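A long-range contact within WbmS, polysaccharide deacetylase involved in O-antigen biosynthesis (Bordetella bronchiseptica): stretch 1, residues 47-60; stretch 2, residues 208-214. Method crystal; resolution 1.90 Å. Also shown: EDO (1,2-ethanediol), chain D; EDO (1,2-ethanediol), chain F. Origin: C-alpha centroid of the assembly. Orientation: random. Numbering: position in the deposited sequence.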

# COMPACT_ATOMS: atom_id res chain seq x y z
N TRP A 47 16.30 14.83 0.33
CA TRP A 47 16.90 16.16 0.25
C TRP A 47 18.05 16.42 1.22
O TRP A 47 18.34 17.56 1.54
CB TRP A 47 15.81 17.26 0.39
CG TRP A 47 14.73 17.10 -0.65
CD1 TRP A 47 14.75 17.56 -1.93
CD2 TRP A 47 13.51 16.34 -0.52
NE1 TRP A 47 13.63 17.17 -2.59
CE2 TRP A 47 12.85 16.42 -1.76
CE3 TRP A 47 12.92 15.60 0.52
CZ2 TRP A 47 11.62 15.80 -2.00
CZ3 TRP A 47 11.69 14.99 0.28
CH2 TRP A 47 11.06 15.10 -0.97
N ALA A 48 18.72 15.37 1.68
CA ALA A 48 19.89 15.55 2.55
C ALA A 48 20.97 16.42 1.92
O ALA A 48 21.26 16.34 0.72
CB ALA A 48 20.47 14.18 2.91
N ALA A 49 21.60 17.25 2.73
CA ALA A 49 22.74 18.01 2.30
C ALA A 49 23.81 17.02 1.84
O ALA A 49 23.87 15.90 2.31
CB ALA A 49 23.28 18.86 3.48
N ASP A 50 24.68 17.45 0.94
CA ASP A 50 25.75 16.61 0.43
C ASP A 50 26.64 15.98 1.50
O ASP A 50 27.02 14.83 1.36
CB ASP A 50 26.62 17.41 -0.55
CG ASP A 50 25.97 17.58 -1.92
OD1 ASP A 50 24.89 17.02 -2.21
OD2 ASP A 50 26.56 18.28 -2.75
N PHE A 51 27.00 16.72 2.56
CA PHE A 51 27.91 16.15 3.57
C PHE A 51 27.22 15.01 4.31
O PHE A 51 27.85 14.01 4.68
CB PHE A 51 28.46 17.22 4.54
CG PHE A 51 27.46 17.73 5.55
CD1 PHE A 51 26.62 18.79 5.24
CD2 PHE A 51 27.43 17.22 6.84
CE1 PHE A 51 25.71 19.28 6.16
CE2 PHE A 51 26.54 17.71 7.78
CZ PHE A 51 25.67 18.74 7.45
N VAL A 52 25.91 15.14 4.49
CA VAL A 52 25.10 14.09 5.12
C VAL A 52 25.00 12.87 4.20
O VAL A 52 25.20 11.75 4.65
CB VAL A 52 23.71 14.62 5.50
CG1 VAL A 52 22.75 13.48 5.95
CG2 VAL A 52 23.83 15.71 6.57
N LEU A 53 24.70 13.08 2.92
CA LEU A 53 24.60 11.95 1.98
C LEU A 53 25.96 11.28 1.84
O LEU A 53 26.06 10.06 1.87
CB LEU A 53 24.05 12.42 0.62
CG LEU A 53 23.99 11.37 -0.50
CD1 LEU A 53 23.20 10.13 -0.07
CD2 LEU A 53 23.38 11.99 -1.74
N GLN A 54 27.02 12.09 1.76
CA GLN A 54 28.37 11.52 1.64
C GLN A 54 28.72 10.60 2.80
O GLN A 54 29.37 9.58 2.62
CB GLN A 54 29.44 12.58 1.53
CG GLN A 54 30.83 11.96 1.21
CD GLN A 54 30.87 11.32 -0.17
OE1 GLN A 54 30.60 11.99 -1.15
NE2 GLN A 54 31.17 10.02 -0.24
N ASP A 55 28.30 10.96 4.01
CA ASP A 55 28.60 10.15 5.18
C ASP A 55 27.92 8.80 5.09
O ASP A 55 28.51 7.77 5.43
CB ASP A 55 28.13 10.88 6.45
CG ASP A 55 28.10 9.96 7.68
OD1 ASP A 55 29.17 9.73 8.27
OD2 ASP A 55 27.03 9.48 8.06
N THR A 56 26.67 8.79 4.62
CA THR A 56 25.96 7.53 4.45
C THR A 56 26.62 6.68 3.37
O THR A 56 26.85 5.51 3.57
CB THR A 56 24.47 7.72 4.17
OG1 THR A 56 23.86 8.46 5.24
CG2 THR A 56 23.78 6.36 4.12
N ILE A 57 26.91 7.27 2.20
CA ILE A 57 27.66 6.57 1.13
C ILE A 57 28.96 5.96 1.67
O ILE A 57 29.27 4.79 1.42
CB ILE A 57 27.97 7.52 -0.06
CG1 ILE A 57 26.69 7.87 -0.84
CG2 ILE A 57 28.95 6.87 -1.05
CD1 ILE A 57 26.84 9.01 -1.82
N ASP A 58 29.73 6.74 2.41
CA ASP A 58 31.00 6.24 2.96
C ASP A 58 30.83 5.03 3.88
O ASP A 58 31.59 4.07 3.81
CB ASP A 58 31.73 7.35 3.70
CG ASP A 58 32.24 8.44 2.78
OD1 ASP A 58 32.38 8.21 1.55
OD2 ASP A 58 32.49 9.54 3.30
N LEU A 59 29.79 5.05 4.69
CA LEU A 59 29.49 3.97 5.60
C LEU A 59 29.16 2.67 4.86
O LEU A 59 29.71 1.59 5.17
CB LEU A 59 28.34 4.42 6.50
CG LEU A 59 28.30 3.97 7.94
CD1 LEU A 59 29.61 4.29 8.63
CD2 LEU A 59 27.13 4.63 8.68
N ILE A 60 28.31 2.75 3.83
CA ILE A 60 27.97 1.57 3.02
C ILE A 60 29.14 1.09 2.14
O ILE A 60 29.43 -0.11 2.07
CB ILE A 60 26.70 1.83 2.19
CG1 ILE A 60 25.56 2.27 3.10
CG2 ILE A 60 26.28 0.57 1.42
CD1 ILE A 60 25.33 1.35 4.35
N HIS A 208 17.23 6.79 6.14
CA HIS A 208 17.44 8.16 5.67
C HIS A 208 18.83 8.63 6.11
O HIS A 208 19.19 8.47 7.28
CB HIS A 208 16.39 9.11 6.23
CG HIS A 208 15.00 8.73 5.85
ND1 HIS A 208 14.26 7.79 6.56
CD2 HIS A 208 14.23 9.09 4.80
CE1 HIS A 208 13.09 7.63 5.98
NE2 HIS A 208 13.05 8.39 4.90
N PRO A 209 19.60 9.19 5.18
CA PRO A 209 20.91 9.76 5.47
C PRO A 209 20.92 10.66 6.70
O PRO A 209 21.82 10.51 7.54
CB PRO A 209 21.25 10.51 4.19
CG PRO A 209 20.67 9.65 3.13
CD PRO A 209 19.34 9.18 3.73
N ILE A 210 19.91 11.51 6.84
CA ILE A 210 19.82 12.41 7.99
C ILE A 210 19.79 11.61 9.30
O ILE A 210 20.45 11.98 10.27
CB ILE A 210 18.63 13.43 7.90
CG1 ILE A 210 18.83 14.54 8.95
CG2 ILE A 210 17.20 12.73 8.03
CD1 ILE A 210 20.19 15.35 8.81
N HIS A 211 19.06 10.51 9.33
CA HIS A 211 18.99 9.75 10.59
C HIS A 211 20.23 8.93 10.82
O HIS A 211 20.65 8.72 11.96
CB HIS A 211 17.73 8.89 10.66
CG HIS A 211 16.47 9.68 10.64
ND1 HIS A 211 16.29 10.78 11.45
CD2 HIS A 211 15.36 9.58 9.88
CE1 HIS A 211 15.10 11.30 11.21
NE2 HIS A 211 14.51 10.59 10.26
N VAL A 212 20.86 8.46 9.75
CA VAL A 212 22.14 7.75 9.89
C VAL A 212 23.18 8.75 10.41
O VAL A 212 23.96 8.46 11.30
CB VAL A 212 22.58 7.07 8.56
CG1 VAL A 212 23.98 6.43 8.65
CG2 VAL A 212 21.50 6.01 8.13
N TYR A 213 23.21 9.95 9.84
CA TYR A 213 24.15 10.97 10.29
C TYR A 213 24.00 11.34 11.77
O TYR A 213 24.99 11.46 12.48
CB TYR A 213 24.03 12.23 9.43
CG TYR A 213 25.21 13.15 9.60
CD1 TYR A 213 26.36 12.98 8.82
CD2 TYR A 213 25.22 14.14 10.57
CE1 TYR A 213 27.46 13.80 8.97
CE2 TYR A 213 26.33 14.94 10.74
CZ TYR A 213 27.44 14.76 9.93
OH TYR A 213 28.52 15.57 10.08
N MSE A 214 22.77 11.54 12.22
CA MSE A 214 22.52 11.95 13.62
C MSE A 214 22.32 10.77 14.56
O MSE A 214 22.15 10.98 15.76
CB MSE A 214 21.26 12.83 13.72
CG MSE A 214 21.28 14.06 12.79
SE MSE A 214 19.73 15.20 13.16
CE MSE A 214 20.30 15.72 14.38
C1 EDO D . 12.10 12.20 8.16
O1 EDO D . 12.06 11.23 9.22
C2 EDO D . 13.26 11.88 7.21
O2 EDO D . 13.02 12.44 5.91
C1 EDO F . 8.86 7.67 2.78
O1 EDO F . 8.70 9.10 2.74
C2 EDO F . 10.19 7.36 3.48
O2 EDO F . 11.26 8.23 3.00

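No hydrogen bond crosses between these stretches; packing of side chains joins helix 50-60 to helix 209-214, whose axes cross at 76° with a closest approach of 8.5 Å. The contact buries 485 Å², both sides summed. Tyr-213 and Pro-209 are the most covered residues, and Val-52 is the most covered in stretch 1.

Ala-48, just ahead of the helix, sets the first rule: its CB points toward the other stretch and lies 4.0 Å from Pro-209 CB, a methyl group against a compact ring. Phe-51 starts sideways, but its p rotamer brings the ring to Tyr-213. The pair is edge-to-face, with the Phe-51 edge toward the Tyr-213 face, planes at 89° and centroids 5.4 Å apart; Phe-51 CE2 is 3.8 Å from Tyr-213 CZ.

Val-52 touches three residues of stretch 2, Pro-209, Ile-210 and Tyr-213. Its CG1 sits 3.4 Å from Pro-209 C and 3.9 Å from Tyr-213 CB. The two methyls of the beta-branched side chain go to different places: CG1 reaches the proline and Tyr-213 CB, CG2 the face of the tyrosine ring. Leu-53 begins pointing away, yet its end returns, placing CD1 4.1 Å from Pro-209 CG. Here the two backbones are near, with Leu-53 CA 5.5 Å from Pro-209 CA.

Two residues on, Asp-55 contributes its aliphatic part, CB lying 3.6 Å from Tyr-213 CD1 at the ring edge; its carboxylate oxygens are hydrogen-bonded elsewhere in the structure. Thr-56 points toward the partner and is short enough to fit closely: OG1 is 3.2 Å from Pro-209 CA and 3.8 Å from Val-212 CB. Leu-59 finishes the patch, its longer side chain reaching Val-212, with CD2 3.6 Å from CG1 of that valine.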